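Local coordinates for protein citrinin polyketide synthase (Monascus purpureus, PDB 5MPT) that builds the keto-aldehyde precursor of the mycotoxin citrinin as a non-reducing polyketide synthase, this chain being its C-methyltransferase domain, at residues S143-K148 with Q161-S166; T49-A54 with K119-M124. All coordinates share one frame; numbering follows the deposited sequence.

How the contacts relate
Both contacts join helices of the lobe beside the mixed sheet of the Rossmann-like methyltransferase domain, and both are partly buried, illustrating how helices can be held together by apolar fit while polar bonds stay within each segment. Contact 2 sets helix 40-62 against the start of helix 121-131, away from the annotated sites; contact 1 sets helix 136-146 against helix 159-164, nearer the catalytic Tyr177 and the bound S-adenosyl-L-homocysteine. Their centres lie about 16 Å apart, and they meet where Leu51 packs on Ser143. Helices 121-131 and 136-146 are consecutive. Contact 1 packs branched side chains and a lysine's methylenes; contact 2 adds a methionine thioether, an alanine and the Glu50 chain to leucine and valine.

Contact 1. Residues S143-K148 with Q161-S166; sequences SLTGSK and QLIFGS
Leu144 and Leu162 slide past each other in opposite directions, and the overlap is carried by one methyl of the first. The chi1 of Leu144 (-176°) sets CG anti to the backbone N; from there Leu144 CD2 reaches the backbone of the other segment, 3.7 Å from Leu162 O, and also packs on Leu162 CB. Leu162 replies with CD1, which lies 3.7 Å from Lys148 CB and also near Lys148 CG. The bend at chi2 (-88°) then turns CD off the line of the lysine chain, whose end leads away from 161-166 and makes a weak bond through NZ to Ser147 OG. Elsewhere in the contact, Thr145 turns its methyl to Ile163, with Thr145 CG2 3.8 Å from Ile163 CG1, while Ile326 of helix 321-327 touches both residues. Within 143-148, Ser143 O is gripped twice by Ser147, through the backbone N and through OG, the latter at 2.8 Å. The side chain of Ile163 lies about 7 Å from that of the catalytic Tyr177, which places the joint near the active site. With no hydrogen bond between them, the two segments are matched by the shape of methyl and methylene groups rather than by directional bonding.

Contact 2. Residues T49-A54 with K119-M124; sequences TELCVA and KSVETM
Ser120 OG accepts the backbone N-H of Thr123 at 2.9 Å, with an N-H...O angle of 159°, and this N-cap bond begins the helix whose Val121 and Met124 pack against Leu51 and Ala54. Ser120 O in turn receives Met124 N, so the same residue also anchors the first turn through its backbone.

Met124 is the long element of the joint. Its chi1 of -74° places CG anti to the carbonyl carbon, and the chain beyond is extended. Met124 SD comes 3.7 Å from Ala54 CB and also packs on Leu51 CA. The terminal methyl, Met124 CE, lies 3.7 Å from Glu50 CG. Here the two side chains cross at about a right angle, and the closest approach of the glutamate is made by its aliphatic CG. Its carboxylate faces opposite charge only at a distance: Glu50 OE1 is 5.2 Å from Lys119 NZ, and that amine is in a salt bridge with Glu127.

Leu51 and Met124 pass in opposite directions. Leu51 CG stands anti to the backbone N (chi1 177°), and Leu51 CD1 reaches Met124 CB at 3.8 Å while also touching Val121 CB and Val121 O. The tightest place is between Ala54 CB and Val121 CG1, at 3.5 Å, closer than usual for two carbons. Val121 also rests on His55 and Asn58, which extends the contact along helix 40-62.

Helix 40-62 also meets helix 321-327, through Thr49 and Cys52. The polar bonds of this joint lie within each segment, the cap at Ser120 among them, whereas cohesion between the two helices comes from van der Waals contact among methyl groups, methylenes and a thioether sulfur.

Contact 1. Residues S143-K148 with Q161-S166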
loop_
_atom_site.group_PDB
_atom_site.type_symbol
_atom_site.label_atom_id
_atom_site.label_comp_id
_atom_site.label_asym_id
_atom_site.label_seq_id
_atom_site.Cartn_x
_atom_site.Cartn_y
_atom_site.Cartn_z
ATOM N N SER A 143 -16.048 -1.411 6.494
ATOM C CA SER A 143 -17.165 -2.028 7.193
ATOM C C SER A 143 -17.181 -3.552 7.077
ATOM O O SER A 143 -17.692 -4.229 7.989
ATOM C CB SER A 143 -18.478 -1.429 6.692
ATOM O OG SER A 143 -18.676 -0.175 7.311
ATOM N N LEU A 144 -16.611 -4.106 6.000
ATOM C CA LEU A 144 -16.572 -5.557 5.815
ATOM C C LEU A 144 -15.843 -6.237 6.967
ATOM O O LEU A 144 -16.361 -7.187 7.587
ATOM C CB LEU A 144 -15.909 -5.891 4.471
ATOM C CG LEU A 144 -15.845 -7.367 4.042
ATOM C CD1 LEU A 144 -15.507 -7.489 2.556
ATOM C CD2 LEU A 144 -14.800 -8.145 4.800
ATOM N N THR A 145 -14.651 -5.752 7.302
ATOM C CA THR A 145 -13.988 -6.295 8.486
ATOM C C THR A 145 -14.489 -5.611 9.744
ATOM O O THR A 145 -14.642 -6.258 10.781
ATOM C CB THR A 145 -12.461 -6.145 8.392
ATOM O OG1 THR A 145 -12.122 -4.767 8.231
ATOM C CG2 THR A 145 -11.899 -6.927 7.213
ATOM N N GLY A 146 -14.764 -4.307 9.654
ATOM C CA GLY A 146 -15.137 -3.527 10.828
ATOM C C GLY A 146 -16.386 -4.031 11.523
ATOM O O GLY A 146 -16.465 -4.007 12.752
ATOM N N SER A 147 -17.390 -4.466 10.749
ATOM C CA SER A 147 -18.618 -5.004 11.322
ATOM C C SER A 147 -18.395 -6.352 11.981
ATOM O O SER A 147 -19.256 -6.795 12.741
ATOM C CB SER A 147 -19.687 -5.155 10.243
ATOM O OG SER A 147 -19.301 -6.161 9.320
ATOM N N LYS A 148 -17.283 -7.027 11.691
ATOM C CA LYS A 148 -16.956 -8.302 12.310
ATOM C C LYS A 148 -15.712 -8.182 13.185
ATOM O O LYS A 148 -14.975 -9.153 13.373
ATOM C CB LYS A 148 -16.750 -9.392 11.254
ATOM C CG LYS A 148 -17.860 -9.530 10.221
ATOM C CD LYS A 148 -18.982 -10.457 10.629
ATOM C CE LYS A 148 -19.983 -10.624 9.480
ATOM N NZ LYS A 148 -20.617 -9.325 9.053
ATOM N N GLN A 161 -9.574 -14.341 5.731
ATOM C CA GLN A 161 -10.695 -15.089 5.170
ATOM C C GLN A 161 -11.851 -14.159 4.791
ATOM O O GLN A 161 -12.453 -14.312 3.722
ATOM C CB GLN A 161 -11.147 -16.163 6.169
ATOM C CG GLN A 161 -12.064 -17.231 5.580
ATOM C CD GLN A 161 -13.461 -16.712 5.270
ATOM O OE1 GLN A 161 -14.016 -15.898 6.013
ATOM N NE2 GLN A 161 -14.034 -17.179 4.166
ATOM N N LEU A 162 -12.180 -13.188 5.645
ATOM C CA LEU A 162 -13.307 -12.302 5.344
ATOM C C LEU A 162 -13.107 -11.569 4.037
ATOM O O LEU A 162 -14.045 -11.413 3.242
ATOM C CB LEU A 162 -13.496 -11.268 6.450
ATOM C CG LEU A 162 -14.255 -11.668 7.705
ATOM C CD1 LEU A 162 -14.401 -10.423 8.539
ATOM C CD2 LEU A 162 -15.613 -12.283 7.386
ATOM N N ILE A 163 -11.899 -11.061 3.824
ATOM C CA ILE A 163 -11.620 -10.240 2.660
ATOM C C ILE A 163 -11.554 -11.096 1.406
ATOM O O ILE A 163 -12.167 -10.782 0.384
ATOM C CB ILE A 163 -10.312 -9.467 2.885
ATOM C CG1 ILE A 163 -10.432 -8.583 4.137
ATOM C CG2 ILE A 163 -9.927 -8.715 1.653
ATOM C CD1 ILE A 163 -9.103 -7.981 4.576
ATOM N N PHE A 164 -10.795 -12.186 1.456
ATOM C CA PHE A 164 -10.445 -12.908 0.243
ATOM C C PHE A 164 -11.240 -14.182 0.052
ATOM O O PHE A 164 -11.128 -14.805 -1.009
ATOM C CB PHE A 164 -8.966 -13.242 0.260
ATOM C CG PHE A 164 -8.085 -12.033 0.268
ATOM C CD1 PHE A 164 -7.812 -11.359 -0.899
ATOM C CD2 PHE A 164 -7.543 -11.568 1.455
ATOM C CE1 PHE A 164 -6.994 -10.243 -0.897
ATOM C CE2 PHE A 164 -6.732 -10.449 1.462
ATOM C CZ PHE A 164 -6.457 -9.791 0.290
ATOM N N GLY A 165 -12.010 -14.587 1.049
ATOM C CA GLY A 165 -12.802 -15.796 0.958
ATOM C C GLY A 165 -14.132 -15.611 0.279
ATOM O O GLY A 165 -14.796 -16.600 -0.040
ATOM N N SER A 166 -14.527 -14.365 0.039
ATOM C CA SER A 166 -15.748 -14.101 -0.677
ATOM C C SER A 166 -15.436 -13.300 -1.929
ATOM O O SER A 166 -14.468 -12.533 -1.961
ATOM C CB SER A 166 -16.751 -13.333 0.193
ATOM O OG SER A 166 -16.423 -11.959 0.284
#

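Contact 2. Residues T49-A54 with K119-M124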
loop_
_atom_site.group_PDB
_atom_site.type_symbol
_atom_site.label_atom_id
_atom_site.label_comp_id
_atom_site.label_asym_id
_atom_site.label_seq_id
_atom_site.Cartn_x
_atom_site.Cartn_y
_atom_site.Cartn_z
ATOM N N THR A 49 -12.064 7.593 9.374
ATOM C CA THR A 49 -11.566 7.359 10.727
ATOM C C THR A 49 -12.721 7.301 11.710
ATOM O O THR A 49 -12.742 6.450 12.620
ATOM C CB THR A 49 -10.576 8.465 11.123
ATOM O OG1 THR A 49 -9.452 8.449 10.239
ATOM C CG2 THR A 49 -10.080 8.266 12.561
ATOM N N GLU A 50 -13.701 8.171 11.510
ATOM C CA GLU A 50 -14.895 8.143 12.352
ATOM C C GLU A 50 -15.612 6.800 12.256
ATOM O O GLU A 50 -16.118 6.277 13.258
ATOM C CB GLU A 50 -15.818 9.279 11.948
ATOM C CG GLU A 50 -17.164 9.275 12.656
ATOM C CD GLU A 50 -18.010 10.443 12.238
ATOM O OE1 GLU A 50 -18.529 10.438 11.097
ATOM O OE2 GLU A 50 -18.114 11.386 13.042
ATOM N N LEU A 51 -15.738 6.268 11.047
ATOM C CA LEU A 51 -16.371 4.971 10.860
ATOM C C LEU A 51 -15.570 3.867 11.547
ATOM O O LEU A 51 -16.145 2.981 12.186
ATOM C CB LEU A 51 -16.531 4.698 9.367
ATOM C CG LEU A 51 -17.102 3.373 8.866
ATOM C CD1 LEU A 51 -18.533 3.181 9.399
ATOM C CD2 LEU A 51 -17.061 3.333 7.340
ATOM N N CYS A 52 -14.239 3.904 11.449
ATOM C CA CYS A 52 -13.438 2.910 12.158
ATOM C C CYS A 52 -13.691 2.972 13.661
ATOM O O CYS A 52 -13.871 1.936 14.334
ATOM C CB CYS A 52 -11.953 3.113 11.897
ATOM S SG CYS A 52 -11.370 2.894 10.198
ATOM N N VAL A 53 -13.646 4.182 14.210
ATOM C CA VAL A 53 -13.835 4.351 15.644
ATOM C C VAL A 53 -15.196 3.821 16.054
ATOM O O VAL A 53 -15.316 3.123 17.056
ATOM C CB VAL A 53 -13.647 5.828 16.030
ATOM C CG1 VAL A 53 -14.110 6.074 17.480
ATOM C CG2 VAL A 53 -12.175 6.218 15.824
ATOM N N ALA A 54 -16.239 4.133 15.282
ATOM C CA ALA A 54 -17.573 3.636 15.614
ATOM C C ALA A 54 -17.610 2.119 15.596
ATOM O O ALA A 54 -18.215 1.491 16.474
ATOM C CB ALA A 54 -18.606 4.195 14.640
ATOM N N LYS A 119 -24.639 8.323 15.565
ATOM C CA LYS A 119 -24.930 7.809 14.240
ATOM C C LYS A 119 -24.445 6.372 14.149
ATOM O O LYS A 119 -23.328 6.063 14.577
ATOM C CB LYS A 119 -24.253 8.693 13.187
ATOM C CG LYS A 119 -24.735 8.510 11.757
ATOM C CD LYS A 119 -24.055 9.500 10.806
ATOM C CE LYS A 119 -24.063 10.933 11.341
ATOM N NZ LYS A 119 -23.501 11.904 10.367
ATOM N N SER A 120 -25.282 5.495 13.598
ATOM C CA SER A 120 -24.868 4.118 13.402
ATOM C C SER A 120 -23.775 4.022 12.340
ATOM O O SER A 120 -23.622 4.902 11.486
ATOM C CB SER A 120 -26.034 3.243 12.958
ATOM O OG SER A 120 -26.516 3.657 11.704
ATOM N N VAL A 121 -23.041 2.906 12.389
ATOM C CA VAL A 121 -22.071 2.618 11.335
ATOM C C VAL A 121 -22.772 2.408 10.007
ATOM O O VAL A 121 -22.194 2.675 8.950
ATOM C CB VAL A 121 -21.203 1.407 11.699
ATOM C CG1 VAL A 121 -20.356 1.721 12.930
ATOM C CG2 VAL A 121 -22.054 0.138 11.938
ATOM N N GLU A 122 -24.023 1.942 10.029
ATOM C CA GLU A 122 -24.775 1.799 8.786
ATOM C C GLU A 122 -25.085 3.158 8.178
ATOM O O GLU A 122 -24.959 3.349 6.961
ATOM C CB GLU A 122 -26.067 1.020 9.033
ATOM C CG GLU A 122 -25.849 -0.448 9.286
ATOM C CD GLU A 122 -25.663 -0.797 10.761
ATOM O OE1 GLU A 122 -25.655 0.107 11.624
ATOM O OE2 GLU A 122 -25.493 -1.995 11.037
ATOM N N THR A 123 -25.489 4.120 9.006
ATOM C CA THR A 123 -25.761 5.447 8.477
ATOM C C THR A 123 -24.466 6.148 8.044
ATOM O O THR A 123 -24.435 6.819 7.011
ATOM C CB THR A 123 -26.512 6.273 9.507
ATOM O OG1 THR A 123 -27.686 5.552 9.918
ATOM C CG2 THR A 123 -26.892 7.607 8.919
ATOM N N MET A 124 -23.396 6.009 8.835
ATOM C CA MET A 124 -22.085 6.535 8.455
ATOM C C MET A 124 -21.678 6.039 7.077
ATOM O O MET A 124 -21.247 6.822 6.233
ATOM C CB MET A 124 -21.012 6.125 9.478
ATOM C CG MET A 124 -21.061 6.883 10.814
ATOM S SD MET A 124 -19.743 6.436 11.979
ATOM C CE MET A 124 -20.239 7.334 13.448
#